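Local coordinates for protein methanogen homoaconitase small subunit (Methanocaldococcus jannaschii, PDB 2PKP) that forms the small subunit of a homoaconitase that reversibly dehydrates homocitrate to cis-homoaconitate and hydrates this to homoisocitrate, at residues R6-G11 with E43-K48; S35-G40 with V71-Y76. All coordinates share one frame; numbering follows the deposited sequence.

Interaction 1: residues R6-G11 with E43-K48; sequences RAHKFG and ENFPKK
The ring of F45 drives an edge into one face of H8, a T-shaped pair with centroids 5.2 Å apart and planes at 80°. The atom that makes the approach is F45 CE1, which stands 3.6 Å from H8 CG over that imidazole face and 3.7 Å from H8 CB. In F45, CG lies anti to the backbone N (chi1 -175°), which carries the ring out from the 45-48 helix to the strand. F10 meets the same ring from a second direction: its CZ points at F45 CD1, 3.8 Å away, in an offset edge-to-face pair whose centroids are 5.9 Å apart. F45 therefore gives an edge to one aromatic and receives the edge of another, which is the geometry of an aromatic cluster. With an alanine in place of H8, F45 CE1 would keep its neighbour CB but would probably lose the imidazole face it abuts, opening a gap beside the strand. H8 belongs to strand 2-9 and pairs through its backbone with V54 and V56, whereas F10 follows the strand's end. I55 of strand 54-57 touches both phenylalanines, and I79 and M38 add apolar contacts to F45, which places the cluster between the sheet and helix 45-48.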
ATOM      1  N   ARG A   6      -0.203  -4.048 -12.274  1.00 14.60           N
ATOM      2  CA  ARG A   6       0.406  -4.453 -13.525  1.00 15.30           C
ATOM      3  C   ARG A   6       1.769  -5.096 -13.278  1.00 14.54           C
ATOM      4  O   ARG A   6       2.556  -4.620 -12.459  1.00 11.84           O
ATOM      5  CB  ARG A   6       0.550  -3.250 -14.468  1.00 19.46           C
ATOM      6  CG  ARG A   6       1.034  -3.626 -15.868  1.00 26.61           C
ATOM      7  CD  ARG A   6       1.122  -2.410 -16.791  1.00 32.77           C
ATOM      8  NE  ARG A   6      -0.183  -1.789 -17.008  1.00 40.89           N
ATOM      9  CZ  ARG A   6      -1.224  -2.401 -17.570  1.00 44.55           C
ATOM     10  NH1 ARG A   6      -1.119  -3.658 -17.983  1.00 45.30           N
ATOM     11  NH2 ARG A   6      -2.376  -1.757 -17.711  1.00 46.29           N
ATOM     12  N   ALA A   7       2.034  -6.179 -13.997  1.00 11.60           N
ATOM     13  CA  ALA A   7       3.286  -6.904 -13.866  1.00 14.17           C
ATOM     14  C   ALA A   7       4.371  -6.360 -14.795  1.00 14.01           C
ATOM     15  O   ALA A   7       4.117  -6.088 -15.964  1.00 12.83           O
ATOM     16  CB  ALA A   7       3.048  -8.378 -14.165  1.00  8.83           C
ATOM     17  N   HIS A   8       5.578  -6.194 -14.268  1.00 15.15           N
ATOM     18  CA  HIS A   8       6.699  -5.730 -15.081  1.00 15.92           C
ATOM     19  C   HIS A   8       7.652  -6.910 -15.039  1.00 15.20           C
ATOM     20  O   HIS A   8       8.270  -7.187 -14.010  1.00 13.76           O
ATOM     21  CB  HIS A   8       7.332  -4.475 -14.481  1.00 16.17           C
ATOM     22  CG  HIS A   8       6.420  -3.286 -14.487  1.00 16.47           C
ATOM     23  ND1 HIS A   8       5.545  -3.010 -13.456  1.00 19.60           N
ATOM     24  CD2 HIS A   8       6.212  -2.330 -15.422  1.00 14.43           C
ATOM     25  CE1 HIS A   8       4.842  -1.934 -13.756  1.00 17.06           C
ATOM     26  NE2 HIS A   8       5.224  -1.502 -14.942  1.00 20.19           N
ATOM     27  N   LYS A   9       7.738  -7.617 -16.160  1.00 14.10           N
ATOM     28  CA  LYS A   9       8.544  -8.821 -16.240  1.00 15.44           C
ATOM     29  C   LYS A   9      10.000  -8.686 -16.673  1.00 15.52           C
ATOM     30  O   LYS A   9      10.322  -8.010 -17.647  1.00 16.34           O
ATOM     31  CB  LYS A   9       7.851  -9.847 -17.139  1.00 14.40           C
ATOM     32  CG  LYS A   9       8.593 -11.162 -17.159  1.00 16.34           C
ATOM     33  CD  LYS A   9       7.812 -12.288 -17.783  1.00 25.56           C
ATOM     34  CE  LYS A   9       8.483 -13.623 -17.439  1.00 24.22           C
ATOM     35  NZ  LYS A   9       7.735 -14.781 -17.962  1.00 25.03           N
ATOM     36  N   PHE A  10      10.862  -9.375 -15.938  1.00 18.02           N
ATOM     37  CA  PHE A  10      12.297  -9.395 -16.187  1.00 15.69           C
ATOM     38  C   PHE A  10      12.754 -10.857 -16.218  1.00 17.31           C
ATOM     39  O   PHE A  10      12.000 -11.755 -15.822  1.00 16.90           O
ATOM     40  CB  PHE A  10      13.013  -8.634 -15.075  1.00 17.90           C
ATOM     41  CG  PHE A  10      12.618  -7.189 -14.988  1.00 20.89           C
ATOM     42  CD1 PHE A  10      13.334  -6.213 -15.677  1.00 21.58           C
ATOM     43  CD2 PHE A  10      11.517  -6.801 -14.231  1.00 19.68           C
ATOM     44  CE1 PHE A  10      12.961  -4.868 -15.612  1.00 21.44           C
ATOM     45  CE2 PHE A  10      11.131  -5.460 -14.159  1.00 20.00           C
ATOM     46  CZ  PHE A  10      11.853  -4.491 -14.849  1.00 19.91           C
ATOM     47  N   GLY A  11      13.981 -11.091 -16.683  1.00 14.75           N
ATOM     48  CA  GLY A  11      14.496 -12.448 -16.774  1.00 14.94           C
ATOM     49  C   GLY A  11      15.212 -12.996 -15.555  1.00 16.44           C
ATOM     50  O   GLY A  11      14.887 -12.662 -14.412  1.00 16.51           O
ATOM     51  N   GLU A  43      15.874   1.363 -18.505  1.00 33.17           N
ATOM     52  CA  GLU A  43      15.874   2.791 -18.208  1.00 37.01           C
ATOM     53  C   GLU A  43      14.483   3.413 -18.247  1.00 36.22           C
ATOM     54  O   GLU A  43      14.294   4.551 -17.824  1.00 38.22           O
ATOM     55  CB  GLU A  43      16.783   3.534 -19.190  1.00 38.35           C
ATOM     56  CG  GLU A  43      16.345   3.431 -20.649  1.00 44.26           C
ATOM     57  CD  GLU A  43      16.630   2.068 -21.260  1.00 47.29           C
ATOM     58  OE1 GLU A  43      16.248   1.851 -22.430  1.00 48.57           O
ATOM     59  OE2 GLU A  43      17.241   1.216 -20.576  1.00 48.77           O
ATOM     60  N   ASN A  44      13.509   2.670 -18.753  1.00 37.80           N
ATOM     61  CA  ASN A  44      12.150   3.184 -18.841  1.00 38.48           C
ATOM     62  C   ASN A  44      11.269   2.782 -17.651  1.00 36.87           C
ATOM     63  O   ASN A  44      10.177   3.325 -17.479  1.00 37.20           O
ATOM     64  CB  ASN A  44      11.507   2.704 -20.145  1.00 42.73           C
ATOM     65  CG  ASN A  44      12.252   3.192 -21.384  1.00 47.18           C
ATOM     66  OD1 ASN A  44      12.102   2.629 -22.471  1.00 48.64           O
ATOM     67  ND2 ASN A  44      13.047   4.249 -21.230  1.00 48.17           N
ATOM     68  N   PHE A  45      11.742   1.847 -16.826  1.00 32.81           N
ATOM     69  CA  PHE A  45      10.965   1.379 -15.673  1.00 28.21           C
ATOM     70  C   PHE A  45      10.463   2.485 -14.743  1.00 28.11           C
ATOM     71  O   PHE A  45       9.273   2.567 -14.459  1.00 24.65           O
ATOM     72  CB  PHE A  45      11.773   0.374 -14.841  1.00 26.71           C
ATOM     73  CG  PHE A  45      10.993  -0.231 -13.705  1.00 20.06           C
ATOM     74  CD1 PHE A  45      10.070  -1.242 -13.939  1.00 18.55           C
ATOM     75  CD2 PHE A  45      11.143   0.247 -12.408  1.00 18.90           C
ATOM     76  CE1 PHE A  45       9.303  -1.763 -12.897  1.00 19.39           C
ATOM     77  CE2 PHE A  45      10.379  -0.269 -11.359  1.00 16.25           C
ATOM     78  CZ  PHE A  45       9.458  -1.275 -11.609  1.00 14.39           C
ATOM     79  N   PRO A  46      11.365   3.350 -14.252  1.00 29.19           N
ATOM     80  CA  PRO A  46      10.948   4.429 -13.350  1.00 30.44           C
ATOM     81  C   PRO A  46       9.795   5.281 -13.886  1.00 32.65           C
ATOM     82  O   PRO A  46       8.990   5.801 -13.116  1.00 31.81           O
ATOM     83  CB  PRO A  46      12.230   5.245 -13.174  1.00 30.72           C
ATOM     84  CG  PRO A  46      13.304   4.233 -13.348  1.00 26.86           C
ATOM     85  CD  PRO A  46      12.807   3.448 -14.538  1.00 29.45           C
ATOM     86  N   LYS A  47       9.720   5.415 -15.208  1.00 33.85           N
ATOM     87  CA  LYS A  47       8.674   6.214 -15.844  1.00 36.74           C
ATOM     88  C   LYS A  47       7.404   5.424 -16.171  1.00 35.50           C
ATOM     89  O   LYS A  47       6.363   6.015 -16.456  1.00 34.64           O
ATOM     90  CB  LYS A  47       9.219   6.852 -17.129  1.00 38.85           C
ATOM     91  CG  LYS A  47      10.501   7.658 -16.934  1.00 44.83           C
ATOM     92  CD  LYS A  47      10.285   8.862 -16.026  1.00 47.67           C
ATOM     93  CE  LYS A  47      11.578   9.640 -15.829  1.00 51.59           C
ATOM     94  NZ  LYS A  47      11.363  10.916 -15.084  1.00 54.04           N
ATOM     95  N   LYS A  48       7.491   4.095 -16.136  1.00 33.23           N
ATOM     96  CA  LYS A  48       6.342   3.238 -16.439  1.00 32.89           C
ATOM     97  C   LYS A  48       5.634   2.717 -15.189  1.00 32.28           C
ATOM     98  O   LYS A  48       4.411   2.572 -15.174  1.00 32.58           O
ATOM     99  CB  LYS A  48       6.772   2.018 -17.260  1.00 34.92           C
ATOM    100  CG  LYS A  48       7.417   2.297 -18.603  1.00 42.02           C
ATOM    101  CD  LYS A  48       7.947   0.994 -19.197  1.00 46.96           C
ATOM    102  CE  LYS A  48       8.580   1.200 -20.568  1.00 50.18           C
ATOM    103  NZ  LYS A  48       9.224  -0.049 -21.079  1.00 50.68           N
TER

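Interaction 2: residues S35-G40 with V71-Y76; sequences SHCMAG and VIAIKY
C37 and I74 meet because their first torsions turn SG and CG1 toward one another. In C37, SG is anti to the backbone N (chi1 -174°), extending the thiol to the helix; in I74, CG1 sits anti to the carbonyl carbon, beside the backbone N (chi1 -63°). The result is an apolar contact of 3.8 Å between C37 SG and I74 CG1. The same cysteine also lies alongside A73, the residue before I74. Its CB is 3.8 Å from A73 O and 4.3 Å from A73 CB, and its SG is also 3.8 Å from that carbonyl oxygen, so the side chain rests against both backbone and methyl of A73. The short side chains on both sides match the close approach of the backbones, with C37 CA only 5.4 Å from A73 CA. No hydrogen bond crosses, and all three touching residues are buried. The loop presents C37 from a type II beta turn running from H36 to A39, closed by A39 N to H36 O at 3.1 Å; M38, with positive phi, follows C37 in it. F45 and C77 also touch C37, while I79 and F91 touch I74. Helix 68-75 connects the parallel, adjacent strands 54-57 and 81-84, so this packing seats a turn against the helix of a beta-alpha-beta crossover in the small-subunit swivel domain of the aconitase family.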
ATOM      1  N   SER A  35      13.737   6.447  -7.914  1.00 23.54           N
ATOM      2  CA  SER A  35      13.703   7.044  -9.243  1.00 25.11           C
ATOM      3  C   SER A  35      14.626   6.335 -10.238  1.00 24.11           C
ATOM      4  O   SER A  35      14.564   6.584 -11.440  1.00 25.96           O
ATOM      5  CB  SER A  35      14.056   8.534  -9.160  1.00 26.35           C
ATOM      6  OG  SER A  35      15.389   8.722  -8.722  1.00 36.24           O
ATOM      7  N   HIS A  36      15.483   5.450  -9.744  1.00 23.68           N
ATOM      8  CA  HIS A  36      16.375   4.715 -10.634  1.00 23.76           C
ATOM      9  C   HIS A  36      16.236   3.209 -10.475  1.00 22.90           C
ATOM     10  O   HIS A  36      17.146   2.448 -10.797  1.00 24.82           O
ATOM     11  CB  HIS A  36      17.826   5.146 -10.413  1.00 23.65           C
ATOM     12  CG  HIS A  36      18.068   6.583 -10.761  1.00 25.56           C
ATOM     13  ND1 HIS A  36      17.989   7.597  -9.833  1.00 26.19           N
ATOM     14  CD2 HIS A  36      18.284   7.182 -11.958  1.00 23.15           C
ATOM     15  CE1 HIS A  36      18.143   8.759 -10.441  1.00 26.49           C
ATOM     16  NE2 HIS A  36      18.324   8.537 -11.730  1.00 27.94           N
ATOM     17  N   CYS A  37      15.075   2.785  -9.986  1.00 23.51           N
ATOM     18  CA  CYS A  37      14.802   1.372  -9.793  1.00 21.45           C
ATOM     19  C   CYS A  37      14.823   0.642 -11.133  1.00 21.61           C
ATOM     20  O   CYS A  37      14.198   1.084 -12.097  1.00 21.97           O
ATOM     21  CB  CYS A  37      13.439   1.191  -9.119  1.00 24.84           C
ATOM     22  SG  CYS A  37      13.069  -0.523  -8.680  1.00 18.65           S
ATOM     23  N   MET A  38      15.548  -0.472 -11.184  1.00 19.70           N
ATOM     24  CA  MET A  38      15.670  -1.286 -12.398  1.00 23.76           C
ATOM     25  C   MET A  38      16.365  -0.560 -13.555  1.00 25.66           C
ATOM     26  O   MET A  38      16.389  -1.067 -14.680  1.00 25.05           O
ATOM     27  CB  MET A  38      14.294  -1.760 -12.884  1.00 22.46           C
ATOM     28  CG  MET A  38      13.429  -2.403 -11.821  1.00 22.36           C
ATOM     29  SD  MET A  38      14.295  -3.709 -10.948  1.00 21.29           S
ATOM     30  CE  MET A  38      14.386  -4.958 -12.205  1.00 18.89           C
ATOM     31  N   ALA A  39      16.926   0.616 -13.286  1.00 26.79           N
ATOM     32  CA  ALA A  39      17.596   1.395 -14.326  1.00 29.72           C
ATOM     33  C   ALA A  39      18.760   0.637 -14.947  1.00 31.87           C
ATOM     34  O   ALA A  39      19.197   0.961 -16.050  1.00 33.37           O
ATOM     35  CB  ALA A  39      18.087   2.723 -13.758  1.00 32.44           C
ATOM     36  N   GLY A  40      19.250  -0.375 -14.236  1.00 32.98           N
ATOM     37  CA  GLY A  40      20.360  -1.169 -14.727  1.00 32.19           C
ATOM     38  C   GLY A  40      20.040  -1.993 -15.960  1.00 34.05           C
ATOM     39  O   GLY A  40      20.934  -2.300 -16.746  1.00 34.78           O
ATOM     40  N   VAL A  71      16.249  -3.028  -2.188  1.00 21.06           N
ATOM     41  CA  VAL A  71      14.885  -3.266  -1.735  1.00 20.18           C
ATOM     42  C   VAL A  71      14.174  -1.959  -1.447  1.00 20.93           C
ATOM     43  O   VAL A  71      12.959  -1.870  -1.579  1.00 19.33           O
ATOM     44  CB  VAL A  71      14.840  -4.169  -0.466  1.00 19.70           C
ATOM     45  CG1 VAL A  71      15.501  -5.503  -0.765  1.00 21.43           C
ATOM     46  CG2 VAL A  71      15.508  -3.485   0.704  1.00 18.18           C
ATOM     47  N   ILE A  72      14.935  -0.944  -1.046  1.00 22.81           N
ATOM     48  CA  ILE A  72      14.358   0.363  -0.760  1.00 22.59           C
ATOM     49  C   ILE A  72      13.948   1.042  -2.071  1.00 20.56           C
ATOM     50  O   ILE A  72      12.957   1.766  -2.117  1.00 20.87           O
ATOM     51  CB  ILE A  72      15.363   1.258   0.013  1.00 25.12           C
ATOM     52  CG1 ILE A  72      15.543   0.708   1.434  1.00 26.22           C
ATOM     53  CG2 ILE A  72      14.875   2.706   0.053  1.00 22.63           C
ATOM     54  CD1 ILE A  72      16.520   1.501   2.287  1.00 30.72           C
ATOM     55  N   ALA A  73      14.710   0.787  -3.131  1.00 19.04           N
ATOM     56  CA  ALA A  73      14.428   1.357  -4.446  1.00 19.59           C
ATOM     57  C   ALA A  73      13.111   0.799  -4.964  1.00 17.86           C
ATOM     58  O   ALA A  73      12.306   1.518  -5.549  1.00 19.48           O
ATOM     59  CB  ALA A  73      15.552   1.018  -5.417  1.00 19.37           C
ATOM     60  N   ILE A  74      12.899  -0.495  -4.746  1.00 18.15           N
ATOM     61  CA  ILE A  74      11.673  -1.152  -5.174  1.00 16.23           C
ATOM     62  C   ILE A  74      10.496  -0.671  -4.319  1.00 18.92           C
ATOM     63  O   ILE A  74       9.486  -0.191  -4.840  1.00 18.89           O
ATOM     64  CB  ILE A  74      11.806  -2.690  -5.048  1.00 16.90           C
ATOM     65  CG1 ILE A  74      12.919  -3.188  -5.980  1.00 16.07           C
ATOM     66  CG2 ILE A  74      10.477  -3.365  -5.387  1.00 14.54           C
ATOM     67  CD1 ILE A  74      13.283  -4.656  -5.795  1.00 14.82           C
ATOM     68  N   LYS A  75      10.644  -0.784  -3.002  1.00 19.55           N
ATOM     69  CA  LYS A  75       9.597  -0.378  -2.071  1.00 22.66           C
ATOM     70  C   LYS A  75       9.145   1.067  -2.274  1.00 24.84           C
ATOM     71  O   LYS A  75       7.947   1.363  -2.206  1.00 24.81           O
ATOM     72  CB  LYS A  75      10.074  -0.576  -0.629  1.00 23.70           C
ATOM     73  CG  LYS A  75       9.069  -0.164   0.444  1.00 28.49           C
ATOM     74  CD  LYS A  75       9.691  -0.315   1.838  1.00 32.81           C
ATOM     75  CE  LYS A  75       8.721   0.035   2.968  1.00 34.38           C
ATOM     76  NZ  LYS A  75       8.332   1.474   2.979  1.00 36.57           N
ATOM     77  N   TYR A  76      10.085   1.967  -2.540  1.00 23.62           N
ATOM     78  CA  TYR A  76       9.705   3.360  -2.726  1.00 24.76           C
ATOM     79  C   TYR A  76       9.139   3.734  -4.093  1.00 24.35           C
ATOM     80  O   TYR A  76       8.920   4.913  -4.381  1.00 22.05           O
ATOM     81  CB  TYR A  76      10.856   4.287  -2.323  1.00 26.98           C
ATOM     82  CG  TYR A  76      10.902   4.472  -0.823  1.00 28.59           C
ATOM     83  CD1 TYR A  76      11.356   3.448   0.010  1.00 29.43           C
ATOM     84  CD2 TYR A  76      10.411   5.636  -0.229  1.00 28.79           C
ATOM     85  CE1 TYR A  76      11.315   3.575   1.393  1.00 31.10           C
ATOM     86  CE2 TYR A  76      10.363   5.773   1.155  1.00 31.62           C
ATOM     87  CZ  TYR A  76      10.816   4.737   1.959  1.00 33.36           C
ATOM     88  OH  TYR A  76      10.757   4.852   3.327  1.00 38.22           O
TER

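The centres of interactions 1 and 2 are about 10 Å apart, and the two contacts touch directly: F45 CD2 comes within 3.2 Å of C37 O and 3.5 Å of M38 CG. Along the chain their segments alternate, 6-11, 35-40, 43-48, 71-76, so the connection through 35-48 contributes one partner to each. Interaction 1 ties this connection to strand 2-9, and interaction 2 ties it to helix 68-75, which follows strand 54-57, the neighbour of 2-9 in the mixed sheet. Together they pack the 35-48 connection, a beta turn followed by helix 45-48, against strand 2-9 and helix 68-75, away from the annotated sites; the side chain of F10 lies about 13 Å from the bound zinc ion.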